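Catalase-3 (PDB 4AJ9) uses heme to break hydrogen peroxide down into oxygen and water, a reaction that probably protects the cell from peroxide toxicity. Local coordinates at residues L239-E242 with E243-L247; F459-N462 with A463-E467; I616-D619 with G620-G624. All coordinates share one frame; numbering follows the deposited sequence.

Contact 1 (L239-E242 with E243-L247); sequences LVWE and EAQVL
Glu243 reaches back one turn to Val240 and Leu239, at the point where the chain enters a helix. Its CB sits 3.2 Å from Val240 O and also packs on Val240 CG2. CG stands anti to the backbone N (chi1 177°) and the chain beyond it stays extended, which carries the carboxylate back past the start of the helix. CD then lies 3.9 Å from Leu239 CD2, with the two side chains crossing at about a right angle. At the tip, OE1 accepts a hydrogen bond from Val240 N at 3.2 Å, nearly straight at 164°, while touching Leu239 CB. The charge is shared outward: OE1 also pairs with Lys669 and OE2 with Lys625, so salt bridges are likely to keep the acid ionised. On another flank of the turn, Gln245 CG rests over the six-membered ring of Trp241, 3.7 Å from its centroid, as a CH-pi contact. The Gln245 amide stacks on the indole with the planes 27° apart, CD lying 3.3 Å from Trp241 NE1, and its OE1 bonds to Lys250 of the second subunit. Val240 O receives Ala244 N at 2.9 Å, the first full helical bond. With Val240 as N-cap, the glutamate three residues on supplies one half of a capping box, and Leu239 CD1, 4.3 Å from Ala244 CB, adds a loose hydrophobic staple.

Contact 2 (F459-N462 with A463-E467); sequences FVIN and AIRFE
The guanidinium group of Arg465 has the methyl CG2 of Ile461 over one face, offset toward the rim and 3.6 Å from NE. Asn462 OD1 approaches the same group obliquely and accepts a hydrogen bond from Arg465 NH1 at 3.0 Å. The N-H...O angle is only 133° and the oxygen lies out of the guanidinium plane, although the donor sits nearly in line with the carbonyl bond of the amide. Amide and guanidinium planes are 21° apart, and the two side chains run side by side in the same direction. Gln458 NE2 shares OD1, which is thus gripped by two donors. The far end of the arginine has stronger partners: NH2 makes a salt bridge with Asp677, which meets its charge, and a hydrogen bond to the carbonyl oxygen of Arg494 on helix 489-499.

This is the i to i+3 and i to i+4 spacing of an alpha helix, here helix 454-468, in the catalase-related immune-responsive family region. For Arg465, chi1 of -73° puts CG, anti to the carbonyl carbon, 3.2 Å from Ile461 O, and the extended chain beyond carries the guanidinium to Ile461 CG2 and Asn462 OD1. The same Ile461 oxygen accepts the backbone hydrogen bond of Arg465 N at 2.8 Å. On another side of the helix an apolar pair forms: Val460 CG1 meets Ile464 CD1 at 4.0 Å, side by side and pointing the same way. Ala463 N bonds to Phe459 O at 2.9 Å, and Phe466 N to Asn462 O at the same length. Pro606 and Leu607 of the second subunit pack on Asn462 and Arg465.

Contact 3 (I616-D619 with G620-G624); sequences ILTD and GYRWG
Trp623 N closes the last turn of a helix with a 2.8 Å bond to Asp619 O, following Arg622 N to Thr618 O one step earlier. The indole folds back along that turn, against Asp619. Its CG lies beside the backbone N and anti to the carbonyl carbon (chi1 -64°), which sets the ring alongside Asp619. Asp619 CB stands over the six-membered ring, 3.5 Å from its centroid and 12° off the normal, a CH-pi contact. The carboxylate continues across the same ring, its plane 8° from the indole, with CG 3.6 Å from Trp623 CH2. Over the pyrrole end of that face lies Asp619 O, 3.2 Å from Trp623 CG. Gln615 holds Asp619 OD1, which would help fix the carboxylate in its stacked pose. The indole also packs on Glu242, Glu243 and Val246 of helix 241-250. With an alanine replacing Trp623, Asp619 would probably lose the flat surface it lies on, and a gap would open against that helix. Round the helix, Thr618 CG2 covers a face of the Arg622 guanidinium, 3.4 Å from NE, because the arginine chain bends twice and turns back. Gly624 takes a positive phi, and its N bonds to Tyr621 O at 3.1 Å, while Lys625 N reaches Gly620 O. These bonds make a Schellman motif, the C-terminal stop of the helix in the beta-alpha-beta crossover from strand 587-590 to strand 627-630.

How the contacts relate
Read from the N terminus, the three contacts come in series: each closes a turn or two of its own helix, and none encloses or crosses another. Contact 1 starts helix 241-250 in the catalase core, contact 2 lies within helix 454-468, and contact 3 ends helix 612-622 of the C-terminal domain. Contact 1 is the meeting point. The Trp241 and Phe466 rings meet edge to face, tying it to contact 2, whose centre is about 13 Å away. On another side Trp623 joins it to contact 3, whose centre is about 11 Å from its own. Contacts 2 and 3 do not touch each other; the start of helix 241-250 lies against both.

Contact 1 (L239-E242 with E243-L247)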
ATOM      1  N   LEU C 239      36.260 -17.703   7.501  1.00  7.19           N
ATOM      2  CA  LEU C 239      36.041 -18.878   8.315  1.00  5.15           C
ATOM      3  C   LEU C 239      36.301 -20.114   7.456  1.00  7.56           C
ATOM      4  O   LEU C 239      36.669 -19.982   6.289  1.00  8.78           O
ATOM      5  CB  LEU C 239      34.589 -18.869   8.789  1.00  7.50           C
ATOM      6  CG  LEU C 239      34.138 -17.569   9.467  1.00  7.23           C
ATOM      7  CD1 LEU C 239      32.636 -17.597   9.793  1.00 10.52           C
ATOM      8  CD2 LEU C 239      34.961 -17.299  10.727  1.00 10.80           C
ATOM      9  N   VAL C 240      36.116 -21.308   8.022  1.00  4.78           N
ATOM     10  CA  VAL C 240      36.017 -22.521   7.210  1.00  6.40           C
ATOM     11  C   VAL C 240      34.556 -22.983   7.213  1.00  8.56           C
ATOM     12  O   VAL C 240      33.800 -22.620   8.113  1.00  6.97           O
ATOM     13  CB  VAL C 240      36.986 -23.641   7.694  1.00  7.52           C
ATOM     14  CG1 VAL C 240      38.432 -23.157   7.570  1.00  6.19           C
ATOM     15  CG2 VAL C 240      36.683 -24.055   9.130  1.00 10.22           C
ATOM     16  N   TRP C 241      34.151 -23.744   6.201  1.00  7.83           N
ATOM     17  CA  TRP C 241      32.735 -24.082   6.039  1.00  8.25           C
ATOM     18  C   TRP C 241      32.134 -24.811   7.249  1.00 13.21           C
ATOM     19  O   TRP C 241      31.065 -24.434   7.751  1.00  8.38           O
ATOM     20  CB  TRP C 241      32.494 -24.871   4.749  1.00  8.40           C
ATOM     21  CG  TRP C 241      31.055 -25.253   4.563  1.00  6.78           C
ATOM     22  CD1 TRP C 241      30.553 -26.517   4.429  1.00  6.41           C
ATOM     23  CD2 TRP C 241      29.926 -24.367   4.536  1.00  6.80           C
ATOM     24  NE1 TRP C 241      29.180 -26.469   4.304  1.00  7.88           N
ATOM     25  CE2 TRP C 241      28.773 -25.163   4.368  1.00  6.56           C
ATOM     26  CE3 TRP C 241      29.780 -22.979   4.635  1.00  9.47           C
ATOM     27  CZ2 TRP C 241      27.490 -24.617   4.280  1.00 10.96           C
ATOM     28  CZ3 TRP C 241      28.501 -22.435   4.563  1.00  7.12           C
ATOM     29  CH2 TRP C 241      27.374 -23.255   4.385  1.00  6.13           C
ATOM     30  N   GLU C 242      32.832 -25.839   7.725  1.00 11.48           N
ATOM     31  CA  GLU C 242      32.361 -26.617   8.869  1.00 10.64           C
ATOM     32  C   GLU C 242      32.160 -25.752  10.117  1.00  8.45           C
ATOM     33  O   GLU C 242      31.344 -26.076  10.963  1.00  6.64           O
ATOM     34  CB  GLU C 242      33.297 -27.810   9.163  1.00 10.84           C
ATOM     35  CG  GLU C 242      34.770 -27.469   9.312  1.00 11.65           C
ATOM     36  CD  GLU C 242      35.541 -27.494   7.994  1.00 10.80           C
ATOM     37  OE1 GLU C 242      34.931 -27.281   6.921  1.00  7.95           O
ATOM     38  OE2 GLU C 242      36.771 -27.720   8.039  1.00 10.96           O
ATOM     39  N   GLU C 243      32.916 -24.661  10.217  1.00  8.28           N
ATOM     40  CA  GLU C 243      32.788 -23.688  11.298  1.00  7.72           C
ATOM     41  C   GLU C 243      31.570 -22.799  11.074  1.00  6.56           C
ATOM     42  O   GLU C 243      30.739 -22.611  11.968  1.00  7.81           O
ATOM     43  CB  GLU C 243      34.035 -22.807  11.309  1.00  7.58           C
ATOM     44  CG  GLU C 243      34.064 -21.681  12.332  1.00  7.99           C
ATOM     45  CD  GLU C 243      35.348 -20.873  12.228  1.00  7.35           C
ATOM     46  OE1 GLU C 243      35.989 -20.918  11.149  1.00  7.73           O
ATOM     47  OE2 GLU C 243      35.731 -20.216  13.222  1.00  9.29           O
ATOM     48  N   ALA C 244      31.493 -22.230   9.874  1.00  5.49           N
ATOM     49  CA  ALA C 244      30.396 -21.334   9.499  1.00  6.49           C
ATOM     50  C   ALA C 244      29.028 -21.975   9.712  1.00  5.24           C
ATOM     51  O   ALA C 244      28.069 -21.293  10.074  1.00  6.78           O
ATOM     52  CB  ALA C 244      30.548 -20.884   8.046  1.00  9.14           C
ATOM     53  N   GLN C 245      28.947 -23.287   9.510  1.00 10.10           N
ATOM     54  CA  GLN C 245      27.683 -24.004   9.676  1.00 10.23           C
ATOM     55  C   GLN C 245      27.231 -24.070  11.129  1.00  5.86           C
ATOM     56  O   GLN C 245      26.068 -23.832  11.429  1.00  5.99           O
ATOM     57  CB  GLN C 245      27.787 -25.415   9.122  1.00 13.42           C
ATOM     58  CG  GLN C 245      27.834 -25.494   7.620  1.00  9.20           C
ATOM     59  CD  GLN C 245      27.513 -26.884   7.151  1.00  8.93           C
ATOM     60  OE1 GLN C 245      28.235 -27.826   7.455  1.00 14.25           O
ATOM     61  NE2 GLN C 245      26.399 -27.030   6.444  1.00 16.91           N
ATOM     62  N   VAL C 246      28.144 -24.415  12.026  1.00  6.31           N
ATOM     63  CA  VAL C 246      27.813 -24.457  13.445  1.00  8.16           C
ATOM     64  C   VAL C 246      27.484 -23.053  13.935  1.00  6.62           C
ATOM     65  O   VAL C 246      26.554 -22.848  14.718  1.00 10.65           O
ATOM     66  CB  VAL C 246      28.967 -25.060  14.267  1.00  6.16           C
ATOM     67  CG1 VAL C 246      28.712 -24.881  15.752  1.00  4.89           C
ATOM     68  CG2 VAL C 246      29.153 -26.542  13.901  1.00  5.67           C
ATOM     69  N   LEU C 247      28.240 -22.080  13.446  1.00  5.89           N
ATOM     70  CA  LEU C 247      28.055 -20.686  13.846  1.00  7.95           C
ATOM     71  C   LEU C 247      26.682 -20.149  13.451  1.00  5.77           C
ATOM     72  O   LEU C 247      26.096 -19.351  14.184  1.00  9.93           O
ATOM     73  CB  LEU C 247      29.160 -19.814  13.244  1.00  6.04           C
ATOM     74  CG  LEU C 247      29.267 -18.333  13.621  1.00  3.74           C
ATOM     75  CD1 LEU C 247      28.997 -18.096  15.108  1.00  7.71           C
ATOM     76  CD2 LEU C 247      30.642 -17.811  13.216  1.00  6.74           C
TER

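Contact 2 (F459-N462 with A463-E467)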
ATOM      1  N   PHE C 459      39.819 -25.275  -0.459  1.00  7.69           N
ATOM      2  CA  PHE C 459      38.571 -24.802   0.138  1.00  6.50           C
ATOM      3  C   PHE C 459      37.504 -24.594  -0.932  1.00 11.81           C
ATOM      4  O   PHE C 459      36.343 -24.967  -0.749  1.00  8.77           O
ATOM      5  CB  PHE C 459      38.786 -23.509   0.920  1.00  5.60           C
ATOM      6  CG  PHE C 459      39.508 -23.696   2.227  1.00  9.05           C
ATOM      7  CD1 PHE C 459      39.415 -24.884   2.918  1.00 10.53           C
ATOM      8  CD2 PHE C 459      40.267 -22.671   2.767  1.00 12.11           C
ATOM      9  CE1 PHE C 459      40.066 -25.047   4.125  1.00 12.90           C
ATOM     10  CE2 PHE C 459      40.922 -22.832   3.966  1.00 12.01           C
ATOM     11  CZ  PHE C 459      40.815 -24.022   4.645  1.00  9.63           C
ATOM     12  N   VAL C 460      37.903 -23.983  -2.047  1.00  9.92           N
ATOM     13  CA  VAL C 460      36.999 -23.781  -3.178  1.00  7.68           C
ATOM     14  C   VAL C 460      36.469 -25.119  -3.690  1.00 10.13           C
ATOM     15  O   VAL C 460      35.257 -25.305  -3.853  1.00 10.99           O
ATOM     16  CB  VAL C 460      37.695 -23.026  -4.333  1.00  6.71           C
ATOM     17  CG1 VAL C 460      36.855 -23.090  -5.605  1.00  6.83           C
ATOM     18  CG2 VAL C 460      38.023 -21.562  -3.936  1.00  5.13           C
ATOM     19  N   ILE C 461      37.369 -26.067  -3.927  1.00  5.47           N
ATOM     20  CA  ILE C 461      36.968 -27.378  -4.429  1.00  5.66           C
ATOM     21  C   ILE C 461      36.032 -28.100  -3.451  1.00  5.60           C
ATOM     22  O   ILE C 461      35.038 -28.707  -3.851  1.00  7.19           O
ATOM     23  CB  ILE C 461      38.212 -28.253  -4.714  1.00  6.10           C
ATOM     24  CG1 ILE C 461      38.788 -27.905  -6.087  1.00  9.75           C
ATOM     25  CG2 ILE C 461      37.857 -29.737  -4.658  1.00  9.96           C
ATOM     26  CD1 ILE C 461      40.229 -28.328  -6.264  1.00 10.49           C
ATOM     27  N   ASN C 462      36.378 -28.046  -2.170  1.00  7.22           N
ATOM     28  CA  ASN C 462      35.581 -28.681  -1.131  1.00 11.74           C
ATOM     29  C   ASN C 462      34.206 -28.041  -0.963  1.00  7.80           C
ATOM     30  O   ASN C 462      33.243 -28.719  -0.625  1.00  7.49           O
ATOM     31  CB  ASN C 462      36.337 -28.697   0.201  1.00  8.74           C
ATOM     32  CG  ASN C 462      37.467 -29.712   0.210  1.00 11.48           C
ATOM     33  OD1 ASN C 462      37.587 -30.531  -0.707  1.00 10.12           O
ATOM     34  ND2 ASN C 462      38.283 -29.676   1.246  1.00 10.28           N
ATOM     35  N   ALA C 463      34.125 -26.734  -1.181  1.00  8.80           N
ATOM     36  CA  ALA C 463      32.840 -26.051  -1.137  1.00  8.96           C
ATOM     37  C   ALA C 463      31.984 -26.513  -2.318  1.00 10.46           C
ATOM     38  O   ALA C 463      30.791 -26.799  -2.175  1.00  7.37           O
ATOM     39  CB  ALA C 463      33.038 -24.536  -1.154  1.00  4.36           C
ATOM     40  N   ILE C 464      32.599 -26.604  -3.493  1.00 10.23           N
ATOM     41  CA  ILE C 464      31.880 -27.091  -4.670  1.00  6.62           C
ATOM     42  C   ILE C 464      31.442 -28.536  -4.471  1.00  9.40           C
ATOM     43  O   ILE C 464      30.313 -28.901  -4.811  1.00  8.54           O
ATOM     44  CB  ILE C 464      32.722 -26.967  -5.953  1.00  6.57           C
ATOM     45  CG1 ILE C 464      33.078 -25.494  -6.216  1.00  7.14           C
ATOM     46  CG2 ILE C 464      31.969 -27.572  -7.141  1.00  7.40           C
ATOM     47  CD1 ILE C 464      34.076 -25.279  -7.391  1.00  5.58           C
ATOM     48  N   ARG C 465      32.333 -29.360  -3.916  1.00  7.95           N
ATOM     49  CA  ARG C 465      31.972 -30.742  -3.577  1.00  6.13           C
ATOM     50  C   ARG C 465      30.775 -30.786  -2.627  1.00 11.55           C
ATOM     51  O   ARG C 465      29.832 -31.552  -2.828  1.00  7.61           O
ATOM     52  CB  ARG C 465      33.152 -31.472  -2.910  1.00  6.69           C
ATOM     53  CG  ARG C 465      34.295 -31.843  -3.843  1.00  5.21           C
ATOM     54  CD  ARG C 465      35.513 -32.341  -3.029  1.00 12.03           C
ATOM     55  NE  ARG C 465      36.509 -33.023  -3.854  1.00 11.56           N
ATOM     56  CZ  ARG C 465      37.734 -33.351  -3.442  1.00  9.08           C
ATOM     57  NH1 ARG C 465      38.145 -33.037  -2.216  1.00 10.22           N
ATOM     58  NH2 ARG C 465      38.558 -33.987  -4.268  1.00 13.58           N
ATOM     59  N   PHE C 466      30.826 -29.981  -1.572  1.00  9.15           N
ATOM     60  CA  PHE C 466      29.737 -29.980  -0.592  1.00  6.23           C
ATOM     61  C   PHE C 466      28.418 -29.618  -1.288  1.00  8.95           C
ATOM     62  O   PHE C 466      27.446 -30.377  -1.239  1.00  6.25           O
ATOM     63  CB  PHE C 466      30.051 -29.012   0.558  1.00  9.58           C
ATOM     64  CG  PHE C 466      28.883 -28.752   1.480  1.00  7.63           C
ATOM     65  CD1 PHE C 466      27.978 -27.739   1.199  1.00  7.29           C
ATOM     66  CD2 PHE C 466      28.702 -29.512   2.635  1.00  8.45           C
ATOM     67  CE1 PHE C 466      26.897 -27.487   2.041  1.00  8.61           C
ATOM     68  CE2 PHE C 466      27.621 -29.269   3.490  1.00 10.09           C
ATOM     69  CZ  PHE C 466      26.718 -28.250   3.193  1.00  6.94           C
ATOM     70  N   GLU C 467      28.410 -28.465  -1.958  1.00  8.04           N
ATOM     71  CA  GLU C 467      27.217 -27.940  -2.630  1.00  8.34           C
ATOM     72  C   GLU C 467      26.653 -28.850  -3.713  1.00 11.31           C
ATOM     73  O   GLU C 467      25.458 -29.137  -3.731  1.00  8.84           O
ATOM     74  CB  GLU C 467      27.505 -26.555  -3.225  1.00  9.88           C
ATOM     75  CG  GLU C 467      27.890 -25.517  -2.172  1.00  9.01           C
ATOM     76  CD  GLU C 467      26.956 -24.323  -2.144  1.00 11.49           C
ATOM     77  OE1 GLU C 467      26.184 -24.139  -3.112  1.00  8.95           O
ATOM     78  OE2 GLU C 467      26.999 -23.563  -1.151  1.00 11.43           O
TER

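Contact 3 (I616-D619 with G620-G624)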
ATOM      1  N   ILE C 616      34.828 -27.639  22.545  1.00  6.48           N
ATOM      2  CA  ILE C 616      35.305 -26.293  22.250  1.00  7.49           C
ATOM      3  C   ILE C 616      36.766 -26.308  21.817  1.00 12.22           C
ATOM      4  O   ILE C 616      37.148 -25.643  20.849  1.00  9.57           O
ATOM      5  CB  ILE C 616      35.134 -25.354  23.461  1.00  7.69           C
ATOM      6  CG1 ILE C 616      33.647 -25.125  23.753  1.00 10.14           C
ATOM      7  CG2 ILE C 616      35.800 -23.997  23.195  1.00  9.81           C
ATOM      8  CD1 ILE C 616      33.382 -24.282  24.987  1.00  7.22           C
ATOM      9  N   LEU C 617      37.593 -27.059  22.539  1.00 14.37           N
ATOM     10  CA  LEU C 617      39.016 -27.106  22.210  1.00 12.90           C
ATOM     11  C   LEU C 617      39.221 -27.858  20.906  1.00 11.13           C
ATOM     12  O   LEU C 617      40.065 -27.483  20.093  1.00  9.51           O
ATOM     13  CB  LEU C 617      39.814 -27.770  23.328  1.00 14.06           C
ATOM     14  CG  LEU C 617      41.336 -27.640  23.228  1.00 16.58           C
ATOM     15  CD1 LEU C 617      41.723 -26.176  23.139  1.00  7.96           C
ATOM     16  CD2 LEU C 617      42.025 -28.312  24.423  1.00  7.04           C
ATOM     17  N   THR C 618      38.439 -28.919  20.717  1.00  6.17           N
ATOM     18  CA  THR C 618      38.490 -29.712  19.497  1.00 11.38           C
ATOM     19  C   THR C 618      38.075 -28.884  18.275  1.00 19.75           C
ATOM     20  O   THR C 618      38.771 -28.890  17.252  1.00  8.87           O
ATOM     21  CB  THR C 618      37.608 -30.984  19.612  1.00 10.67           C
ATOM     22  OG1 THR C 618      38.118 -31.830  20.658  1.00 11.85           O
ATOM     23  CG2 THR C 618      37.589 -31.758  18.307  1.00 16.48           C
ATOM     24  N   ASP C 619      36.952 -28.174  18.384  1.00 10.53           N
ATOM     25  CA  ASP C 619      36.469 -27.332  17.289  1.00 10.59           C
ATOM     26  C   ASP C 619      37.527 -26.289  16.958  1.00  7.57           C
ATOM     27  O   ASP C 619      37.895 -26.116  15.805  1.00 11.50           O
ATOM     28  CB  ASP C 619      35.170 -26.601  17.661  1.00  7.75           C
ATOM     29  CG  ASP C 619      33.943 -27.522  17.719  1.00  9.90           C
ATOM     30  OD1 ASP C 619      33.943 -28.594  17.080  1.00  8.36           O
ATOM     31  OD2 ASP C 619      32.961 -27.154  18.408  1.00  7.99           O
ATOM     32  N   GLY C 620      37.994 -25.582  17.979  1.00  6.92           N
ATOM     33  CA  GLY C 620      38.972 -24.528  17.797  1.00 11.74           C
ATOM     34  C   GLY C 620      40.165 -25.063  17.032  1.00  9.33           C
ATOM     35  O   GLY C 620      40.625 -24.455  16.060  1.00  7.96           O
ATOM     36  N   TYR C 621      40.652 -26.225  17.452  1.00  8.67           N
ATOM     37  CA  TYR C 621      41.785 -26.833  16.760  1.00 11.85           C
ATOM     38  C   TYR C 621      41.450 -27.220  15.323  1.00 11.18           C
ATOM     39  O   TYR C 621      42.187 -26.874  14.403  1.00 13.40           O
ATOM     40  CB  TYR C 621      42.331 -28.042  17.508  1.00  9.97           C
ATOM     41  CG  TYR C 621      43.426 -28.747  16.736  1.00  9.60           C
ATOM     42  CD1 TYR C 621      44.756 -28.325  16.819  1.00 15.10           C
ATOM     43  CD2 TYR C 621      43.132 -29.821  15.916  1.00 11.38           C
ATOM     44  CE1 TYR C 621      45.758 -28.971  16.101  1.00 13.73           C
ATOM     45  CE2 TYR C 621      44.120 -30.464  15.199  1.00 20.09           C
ATOM     46  CZ  TYR C 621      45.426 -30.042  15.294  1.00 19.09           C
ATOM     47  OH  TYR C 621      46.385 -30.710  14.563  1.00 15.48           O
ATOM     48  N   ARG C 622      40.345 -27.936  15.124  1.00  8.96           N
ATOM     49  CA  ARG C 622      40.006 -28.414  13.787  1.00  9.39           C
ATOM     50  C   ARG C 622      39.680 -27.302  12.792  1.00 10.00           C
ATOM     51  O   ARG C 622      39.842 -27.473  11.591  1.00 11.13           O
ATOM     52  CB  ARG C 622      38.841 -29.398  13.843  1.00 11.56           C
ATOM     53  CG  ARG C 622      39.237 -30.790  13.413  1.00 27.53           C
ATOM     54  CD  ARG C 622      39.573 -31.667  14.587  1.00 21.45           C
ATOM     55  NE  ARG C 622      38.387 -32.366  15.055  1.00 29.09           N
ATOM     56  CZ  ARG C 622      38.316 -33.672  15.296  1.00 23.67           C
ATOM     57  NH1 ARG C 622      39.370 -34.460  15.111  1.00 31.43           N
ATOM     58  NH2 ARG C 622      37.172 -34.191  15.716  1.00 10.66           N
ATOM     59  N   TRP C 623      39.189 -26.180  13.300  1.00  8.34           N
ATOM     60  CA  TRP C 623      38.833 -25.045  12.464  1.00 13.53           C
ATOM     61  C   TRP C 623      40.023 -24.116  12.223  1.00  9.31           C
ATOM     62  O   TRP C 623      39.870 -23.015  11.680  1.00 14.45           O
ATOM     63  CB  TRP C 623      37.670 -24.293  13.112  1.00  8.96           C
ATOM     64  CG  TRP C 623      36.431 -25.143  13.187  1.00  7.86           C
ATOM     65  CD1 TRP C 623      36.167 -26.267  12.460  1.00 10.76           C
ATOM     66  CD2 TRP C 623      35.297 -24.935  14.032  1.00  7.94           C
ATOM     67  NE1 TRP C 623      34.928 -26.769  12.794  1.00  8.86           N
ATOM     68  CE2 TRP C 623      34.376 -25.971  13.761  1.00 10.53           C
ATOM     69  CE3 TRP C 623      34.968 -23.969  14.993  1.00  6.01           C
ATOM     70  CZ2 TRP C 623      33.145 -26.070  14.418  1.00  6.59           C
ATOM     71  CZ3 TRP C 623      33.745 -24.074  15.653  1.00  5.76           C
ATOM     72  CH2 TRP C 623      32.847 -25.112  15.350  1.00  5.71           C
ATOM     73  N   GLY C 624      41.210 -24.569  12.623  1.00 11.57           N
ATOM     74  CA  GLY C 624      42.453 -23.871  12.330  1.00 11.43           C
ATOM     75  C   GLY C 624      42.817 -22.677  13.206  1.00 11.39           C
ATOM     76  O   GLY C 624      43.705 -21.900  12.853  1.00 12.34           O
TER